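Local coordinates for lectin 2 (Agrocybe aegerita, PDB 4TQJ), which recognises glycans that end in a non-reducing terminal N-acetylglucosamine, acting as a sugar-binding fungal lectin, at residues 301-306 with 327-331; 246-251 with 272-276; 124-130 with 142-146. The protein carries 1 engineered substitution. All blocks are in the same frame, centred on the assembly; numbering follows the deposited sequence.

Contact 1 (301-306 with 327-331); sequences FGNAGV and FGVQQ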
loop_
_atom_site.group_PDB
_atom_site.type_symbol
_atom_site.label_atom_id
_atom_site.label_comp_id
_atom_site.label_asym_id
_atom_site.label_seq_id
_atom_site.Cartn_x
_atom_site.Cartn_y
_atom_site.Cartn_z
ATOM N N PHE A 301 -11.579 11.813 23.924
ATOM C CA PHE A 301 -10.399 11.947 24.768
ATOM C C PHE A 301 -10.771 12.854 25.937
ATOM O O PHE A 301 -10.740 14.080 25.827
ATOM C CB PHE A 301 -9.218 12.501 23.965
ATOM C CG PHE A 301 -8.700 11.539 22.913
ATOM C CD1 PHE A 301 -7.617 10.711 23.181
ATOM C CD2 PHE A 301 -9.323 11.436 21.672
ATOM C CE1 PHE A 301 -7.153 9.793 22.221
ATOM C CE2 PHE A 301 -8.864 10.527 20.704
ATOM C CZ PHE A 301 -7.772 9.713 20.977
ATOM N N GLY A 302 -11.165 12.229 27.045
ATOM C CA GLY A 302 -11.629 12.947 28.216
ATOM C C GLY A 302 -10.495 13.298 29.163
ATOM O O GLY A 302 -9.343 13.453 28.744
ATOM N N ASN A 303 -10.822 13.417 30.445
ATOM C CA ASN A 303 -9.841 13.804 31.450
ATOM C C ASN A 303 -8.937 12.642 31.857
ATOM O O ASN A 303 -7.723 12.757 31.817
ATOM C CB ASN A 303 -10.542 14.392 32.684
ATOM C CG ASN A 303 -11.214 15.715 32.389
ATOM O OD1 ASN A 303 -10.599 16.613 31.814
ATOM N ND2 ASN A 303 -12.491 15.837 32.764
ATOM N N ALA A 304 -9.541 11.525 32.238
ATOM C CA ALA A 304 -8.782 10.392 32.745
ATOM C C ALA A 304 -8.212 9.528 31.619
ATOM O O ALA A 304 -7.362 8.682 31.852
ATOM C CB ALA A 304 -9.638 9.546 33.666
ATOM N N GLY A 305 -8.696 9.731 30.401
ATOM C CA GLY A 305 -8.255 8.912 29.292
ATOM C C GLY A 305 -9.353 8.887 28.256
ATOM O O GLY A 305 -10.197 9.791 28.211
ATOM N N VAL A 306 -9.363 7.832 27.447
ATOM C CA VAL A 306 -10.244 7.757 26.297
ATOM C C VAL A 306 -11.514 7.005 26.624
ATOM O O VAL A 306 -11.466 5.910 27.181
ATOM C CB VAL A 306 -9.548 7.025 25.133
ATOM C CG1 VAL A 306 -10.445 7.032 23.911
ATOM C CG2 VAL A 306 -8.181 7.674 24.831
ATOM N N PHE A 327 -3.671 9.461 26.974
ATOM C CA PHE A 327 -4.040 10.419 25.927
ATOM C C PHE A 327 -5.064 11.444 26.393
ATOM O O PHE A 327 -5.731 12.090 25.576
ATOM C CB PHE A 327 -4.577 9.699 24.689
ATOM C CG PHE A 327 -3.564 8.820 24.023
ATOM C CD1 PHE A 327 -2.503 9.377 23.341
ATOM C CD2 PHE A 327 -3.667 7.444 24.098
ATOM C CE1 PHE A 327 -1.576 8.579 22.722
ATOM C CE2 PHE A 327 -2.727 6.643 23.491
ATOM C CZ PHE A 327 -1.689 7.221 22.803
ATOM N N GLY A 328 -5.189 11.592 27.709
ATOM C CA GLY A 328 -6.178 12.494 28.261
ATOM C C GLY A 328 -5.591 13.714 28.930
ATOM O O GLY A 328 -4.362 13.874 29.018
ATOM N N VAL A 329 -6.478 14.572 29.431
ATOM C CA VAL A 329 -6.050 15.809 30.085
ATOM C C VAL A 329 -5.180 15.532 31.318
ATOM O O VAL A 329 -4.218 16.247 31.583
ATOM C CB VAL A 329 -7.250 16.693 30.486
ATOM C CG1 VAL A 329 -6.773 17.990 31.154
ATOM C CG2 VAL A 329 -8.124 16.999 29.265
ATOM N N GLN A 330 -5.527 14.508 32.078
ATOM C CA GLN A 330 -4.760 14.154 33.274
ATOM C C GLN A 330 -3.300 13.857 32.931
ATOM O O GLN A 330 -2.384 14.295 33.629
ATOM C CB GLN A 330 -5.404 12.955 33.949
ATOM C CG GLN A 330 -4.612 12.340 35.074
ATOM C CD GLN A 330 -5.281 11.108 35.582
ATOM O OE1 GLN A 330 -6.503 11.061 35.700
ATOM N NE2 GLN A 330 -4.498 10.082 35.866
ATOM N N GLN A 331 -3.086 13.134 31.832
ATOM C CA GLN A 331 -1.737 12.781 31.396
ATOM C C GLN A 331 -0.985 13.946 30.739
ATOM O O GLN A 331 0.182 13.829 30.391
ATOM C CB GLN A 331 -1.771 11.558 30.467
ATOM C CG GLN A 331 -2.316 10.300 31.133
ATOM C CD GLN A 331 -3.830 10.230 31.124
ATOM O OE1 GLN A 331 -4.484 10.937 30.367
ATOM N NE2 GLN A 331 -4.397 9.375 31.977
#
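Phe-327 opens the second segment with a positive phi (67°) and a CA-to-CB bond directed at the hairpin 301-306. Its CB packs 3.5 Å from Phe-301 CD1 and 4.1 Å from Val-306 CG2, the residues where the two hairpin strands end and begin. The ring itself leads away from the hairpin and meets Trp-333 and Ile-353, the latter in strand 352-356 of the next sheet. The carbonyl of Phe-327 lies at the edge of the Phe-301 ring, O to CD1 3.3 Å, and also accepts a hydrogen bond from Arg-340.

Gly-328 comes next, pressed against the turn: its CA is 3.3 Å from Gly-302 O and 4.3 Å from Gly-305 CA. A CB here would clash with Gly-302 O, Asn-303 O and Gly-305 N, so the close approach depends on the missing side chain. In the beta-propeller fold this is the meeting of two connections on one face, the hairpin between the second and third strands of a blade and the link to the next blade. The turn is closed by its own bond, Gly-302 N to Gly-305 O, 2.9 Å.

Two successive amides then dock on successive carbonyls: Val-329 N donates to Gly-302 O (3.2 Å, 162°) and Gln-330 N to Asn-303 O (2.8 Å, 165°). Val-329 CG2 lies 3.6 Å from Asn-303 OD1, whose hydrogen-bond partner is His-283. Last, the Gln-331 carboxamide folds back, NE2 donating to Ala-304 O (3.0 Å, 166°) while OE1 accepts from Gly-328 N (2.8 Å).

Contact 2 (246-251 with 272-276); sequences CGKAGC and FGTDK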
loop_
_atom_site.group_PDB
_atom_site.type_symbol
_atom_site.label_atom_id
_atom_site.label_comp_id
_atom_site.label_asym_id
_atom_site.label_seq_id
_atom_site.Cartn_x
_atom_site.Cartn_y
_atom_site.Cartn_z
ATOM N N CYS A 246 -22.409 15.991 19.475
ATOM C CA CYS A 246 -22.255 15.984 20.922
ATOM C C CYS A 246 -22.762 17.312 21.470
ATOM O O CYS A 246 -22.142 18.352 21.256
ATOM C CB CYS A 246 -20.783 15.803 21.293
ATOM S SG CYS A 246 -20.024 14.370 20.502
ATOM N N GLY A 247 -23.892 17.263 22.168
ATOM C CA GLY A 247 -24.564 18.460 22.622
ATOM C C GLY A 247 -24.425 18.709 24.109
ATOM O O GLY A 247 -23.340 18.572 24.660
ATOM N N LYS A 248 -25.522 19.102 24.749
ATOM C CA LYS A 248 -25.505 19.402 26.179
ATOM C C LYS A 248 -25.716 18.125 26.964
ATOM O O LYS A 248 -24.857 17.718 27.761
ATOM C CB LYS A 248 -26.624 20.403 26.516
ATOM C CG LYS A 248 -26.675 20.870 27.970
ATOM C CD LYS A 248 -27.927 21.721 28.221
ATOM C CE LYS A 248 -27.823 22.549 29.497
ATOM N NZ LYS A 248 -27.663 21.728 30.722
ATOM N N ALA A 249 -26.864 17.488 26.728
ATOM C CA ALA A 249 -27.267 16.310 27.500
ATOM C C ALA A 249 -26.503 15.057 27.084
ATOM O O ALA A 249 -26.494 14.073 27.818
ATOM C CB ALA A 249 -28.783 16.075 27.406
ATOM N N GLY A 250 -25.834 15.101 25.932
ATOM C CA GLY A 250 -25.140 13.924 25.410
ATOM C C GLY A 250 -25.074 13.917 23.888
ATOM O O GLY A 250 -25.048 14.979 23.286
ATOM N N CYS A 251 -25.051 12.732 23.273
ATOM C CA CYS A 251 -25.026 12.614 21.811
ATOM C C CYS A 251 -26.410 12.396 21.219
ATOM O O CYS A 251 -27.138 11.472 21.611
ATOM C CB CYS A 251 -24.119 11.465 21.360
ATOM S SG CYS A 251 -22.440 11.574 21.953
ATOM N N PHE A 272 -20.383 12.553 26.617
ATOM C CA PHE A 272 -19.643 13.261 25.559
ATOM C C PHE A 272 -20.133 14.695 25.354
ATOM O O PHE A 272 -19.619 15.414 24.496
ATOM C CB PHE A 272 -19.635 12.476 24.233
ATOM C CG PHE A 272 -18.978 11.118 24.334
ATOM C CD1 PHE A 272 -17.618 11.008 24.583
ATOM C CD2 PHE A 272 -19.726 9.955 24.201
ATOM C CE1 PHE A 272 -17.011 9.778 24.691
ATOM C CE2 PHE A 272 -19.127 8.716 24.300
ATOM C CZ PHE A 272 -17.751 8.630 24.541
ATOM N N GLY A 273 -21.098 15.130 26.167
ATOM C CA GLY A 273 -21.612 16.482 26.055
ATOM C C GLY A 273 -21.212 17.421 27.186
ATOM O O GLY A 273 -20.527 17.014 28.137
ATOM N N THR A 274 -21.654 18.677 27.101
ATOM C CA THR A 274 -21.221 19.686 28.079
ATOM C C THR A 274 -21.688 19.375 29.498
ATOM O O THR A 274 -20.991 19.684 30.470
ATOM C CB THR A 274 -21.674 21.087 27.687
ATOM O OG1 THR A 274 -23.111 21.137 27.656
ATOM C CG2 THR A 274 -21.116 21.444 26.288
ATOM N N ASP A 275 -22.864 18.767 29.623
ATOM C CA ASP A 275 -23.367 18.410 30.949
ATOM C C ASP A 275 -22.406 17.489 31.699
ATOM O O ASP A 275 -22.330 17.540 32.924
ATOM C CB ASP A 275 -24.776 17.811 30.893
ATOM C CG ASP A 275 -25.863 18.879 30.856
ATOM O OD1 ASP A 275 -25.518 20.077 30.957
ATOM O OD2 ASP A 275 -27.059 18.520 30.725
ATOM N N LYS A 276 -21.654 16.662 30.971
ATOM C CA LYS A 276 -20.718 15.751 31.631
ATOM C C LYS A 276 -19.281 16.280 31.680
ATOM O O LYS A 276 -18.359 15.566 32.071
ATOM C CB LYS A 276 -20.776 14.360 31.012
ATOM C CG LYS A 276 -22.148 13.695 31.165
ATOM C CD LYS A 276 -22.068 12.436 32.014
ATOM C CE LYS A 276 -23.459 11.944 32.400
ATOM N NZ LYS A 276 -23.614 10.478 32.143
HETATM O O HOH W 1 -23.366 15.064 28.204
#
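This is a turn-on-turn contact between the hairpin linking strands 242-246 and 251-254 and the connection that leaves strand 266-269 for the next sheet. Its evidence is mainly in the backbone: Thr-274 N donates to Gly-247 O (3.0 Å, 153°) and Asp-275 N to Lys-248 O (2.9 Å, 157°), as the chain enters the 3-10 segment 274-276. Gly-273 CA comes within 3.0 Å of Gly-247 O, and a CB there would clash with that oxygen. In beta-propeller terms, a blade's central hairpin is tied to the chain crossing to its neighbour; Phe-272 carries on across the gap to Tyr-307 and Ala-309 of strand 306-309. Behind it, Cys-251 SG packs 3.7 Å from Phe-272 CB and makes an oblique sulfur-aromatic contact, 5.1 Å from the ring centroid. At the exposed end, the Lys-248 side chain, extended as far as CE and turned at chi4 (-61°), brings NZ to 2.7 Å from Asp-275 OD1, a salt bridge.

Contact 3 (124-130 with 142-146); sequences RKTGRAD and SRNNG. Engineered in segment 124-130: Thr-126 (natural residue Ile).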
loop_
_atom_site.group_PDB
_atom_site.type_symbol
_atom_site.label_atom_id
_atom_site.label_comp_id
_atom_site.label_asym_id
_atom_site.label_seq_id
_atom_site.Cartn_x
_atom_site.Cartn_y
_atom_site.Cartn_z
ATOM N N ARG A 124 -17.248 13.327 -9.073
ATOM C CA ARG A 124 -17.812 12.748 -10.300
ATOM C C ARG A 124 -17.576 11.244 -10.410
ATOM O O ARG A 124 -17.959 10.615 -11.398
ATOM C CB ARG A 124 -17.278 13.478 -11.536
ATOM C CG ARG A 124 -17.813 14.908 -11.682
ATOM C CD ARG A 124 -17.187 15.651 -12.869
ATOM N NE ARG A 124 -15.748 15.810 -12.701
ATOM C CZ ARG A 124 -14.838 15.411 -13.587
ATOM N NH1 ARG A 124 -15.214 14.839 -14.730
ATOM N NH2 ARG A 124 -13.549 15.589 -13.329
ATOM N N LYS A 125 -16.960 10.673 -9.375
ATOM C CA LYS A 125 -16.595 9.260 -9.345
ATOM C C LYS A 125 -15.784 8.815 -10.563
ATOM O O LYS A 125 -16.100 7.804 -11.183
ATOM C CB LYS A 125 -17.832 8.368 -9.168
ATOM C CG LYS A 125 -18.459 8.462 -7.789
ATOM C CD LYS A 125 -18.424 7.124 -7.058
ATOM C CE LYS A 125 -19.454 6.153 -7.624
ATOM N NZ LYS A 125 -19.366 4.819 -6.971
ATOM N N THR A 126 -14.729 9.556 -10.892
ATOM C CA THR A 126 -13.861 9.169 -12.007
ATOM C C THR A 126 -12.503 8.632 -11.552
ATOM O O THR A 126 -11.672 8.257 -12.379
ATOM C CB THR A 126 -13.671 10.313 -13.033
ATOM O OG1 THR A 126 -13.096 11.467 -12.398
ATOM C CG2 THR A 126 -15.004 10.690 -13.647
ATOM N N GLY A 127 -12.287 8.579 -10.242
ATOM C CA GLY A 127 -11.054 8.021 -9.696
ATOM C C GLY A 127 -9.945 9.026 -9.421
ATOM O O GLY A 127 -8.832 8.662 -9.041
ATOM N N ARG A 128 -10.237 10.301 -9.619
ATOM C CA ARG A 128 -9.284 11.334 -9.270
ATOM C C ARG A 128 -10.038 12.534 -8.724
ATOM O O ARG A 128 -11.229 12.689 -8.982
ATOM C CB ARG A 128 -8.400 11.694 -10.474
ATOM C CG ARG A 128 -9.147 12.210 -11.686
ATOM C CD ARG A 128 -8.286 12.162 -12.967
ATOM N NE ARG A 128 -8.969 12.871 -14.040
ATOM C CZ ARG A 128 -9.689 12.288 -14.990
ATOM N NH1 ARG A 128 -9.774 10.967 -15.040
ATOM N NH2 ARG A 128 -10.303 13.030 -15.908
ATOM N N ALA A 129 -9.348 13.379 -7.972
ATOM C CA ALA A 129 -10.007 14.421 -7.182
ATOM C C ALA A 129 -10.235 15.726 -7.936
ATOM O O ALA A 129 -9.295 16.313 -8.475
ATOM C CB ALA A 129 -9.207 14.694 -5.920
ATOM N N ASP A 130 -11.481 16.187 -7.963
ATOM C CA ASP A 130 -11.778 17.547 -8.399
ATOM C C ASP A 130 -11.457 18.538 -7.282
ATOM O O ASP A 130 -11.319 18.165 -6.111
ATOM C CB ASP A 130 -13.260 17.690 -8.778
ATOM C CG ASP A 130 -13.622 16.939 -10.048
ATOM O OD1 ASP A 130 -12.743 16.243 -10.594
ATOM O OD2 ASP A 130 -14.799 17.030 -10.486
ATOM N N SER A 142 -13.524 23.071 -9.917
ATOM C CA SER A 142 -12.712 22.886 -11.111
ATOM C C SER A 142 -12.558 21.400 -11.336
ATOM O O SER A 142 -11.990 20.689 -10.507
ATOM C CB SER A 142 -11.340 23.554 -10.994
ATOM O OG SER A 142 -10.417 22.913 -11.867
ATOM N N ARG A 143 -13.098 20.928 -12.451
ATOM C CA ARG A 143 -13.053 19.519 -12.772
ATOM C C ARG A 143 -11.620 19.089 -13.093
ATOM O O ARG A 143 -10.887 19.780 -13.805
ATOM C CB ARG A 143 -14.026 19.195 -13.916
ATOM C CG ARG A 143 -15.487 19.189 -13.461
ATOM C CD ARG A 143 -16.492 19.536 -14.549
ATOM N NE ARG A 143 -16.823 18.402 -15.402
ATOM C CZ ARG A 143 -18.034 18.164 -15.903
ATOM N NH1 ARG A 143 -19.048 18.969 -15.625
ATOM N NH2 ARG A 143 -18.233 17.105 -16.675
ATOM N N ASN A 144 -11.234 17.945 -12.547
ATOM C CA ASN A 144 -9.933 17.354 -12.814
ATOM C C ASN A 144 -10.022 16.560 -14.104
ATOM O O ASN A 144 -10.632 15.493 -14.140
ATOM C CB ASN A 144 -9.532 16.433 -11.656
ATOM C CG ASN A 144 -8.154 15.806 -11.844
ATOM O OD1 ASN A 144 -7.656 15.679 -12.962
ATOM N ND2 ASN A 144 -7.536 15.402 -10.735
ATOM N N ASN A 145 -9.412 17.087 -15.164
ATOM C CA ASN A 145 -9.563 16.501 -16.487
ATOM C C ASN A 145 -8.402 15.648 -16.954
ATOM O O ASN A 145 -8.187 15.492 -18.155
ATOM C CB ASN A 145 -9.844 17.598 -17.505
ATOM C CG ASN A 145 -11.226 18.151 -17.362
ATOM O OD1 ASN A 145 -12.173 17.405 -17.111
ATOM N ND2 ASN A 145 -11.361 19.462 -17.502
ATOM N N GLY A 146 -7.659 15.091 -16.005
ATOM C CA GLY A 146 -6.544 14.226 -16.332
ATOM C C GLY A 146 -5.262 14.966 -16.672
ATOM O O GLY A 146 -5.292 16.065 -17.242
HETATM O O HOH W 2 -12.682 15.045 -16.480
#
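Neither segment runs as a regular strand through the contact, and their backbones come closest at Asp-130 CA and Asn-144 CA, 4.8 Å apart. Segment 124-130 loops out from strand 117-121 and returns into strand 130-134, with positive phi at Lys-125 (53°) and Gly-127 (93°); the engineered Thr-126 lies between them and makes no contact with 142-146. Segment 142-146 continues from strand 139-142, so the two connections share one end of a propeller blade.

Asn-144 fills the bay of the loop. Its N donates to Asp-130 OD1 (3.0 Å, 166°) and its ND2 to Ala-129 O (3.0 Å, 157°), with Thr-66 O as a further acceptor for ND2. Its OD1 receives Gly-146 N at 3.1 Å, forming an Asx turn. Two arginines converge on Asn-144 O through weak hydrogen bonds, Arg-124 NH2 and Arg-128 NH2 each 3.0 Å from it. Arg-124 is held in place by Asp-130, NE to OD2 2.7 Å and NH2 to OD1 2.9 Å, and the Arg-143 CG lies over one face of its guanidinium. Water 2 joins Arg-124 NH1, Asn-144 O and Asn-145 OD1.

Asp-130 offsets the charge of Arg-124, whose NE lies only 3.9 Å from Arg-143 NE; the best-aligned bonds across the segments are those from Asn-144 N and ND2, so the contact is polar and centres on one asparagine rather than on apolar burial.

In the fold
Along the chain the order is contact 3, contact 2, contact 1, each closing before the next opens. Each belongs to a different four-stranded antiparallel blade of the beta-propeller: 117-157, 230-269 and 285-324. Contacts 1 and 2 occupy equivalent places in consecutive blades, their centres 17 Å apart and their nearest atoms about 6 Å, without touching; both tie a central hairpin to the link leading onward. Contact 3 lies across the chain's centre, 41 Å from contact 1 and 39 Å from contact 2 between centres, and uses the connections at the other ends of the strands. Repeated blades thus carry local ties on both faces of the propeller.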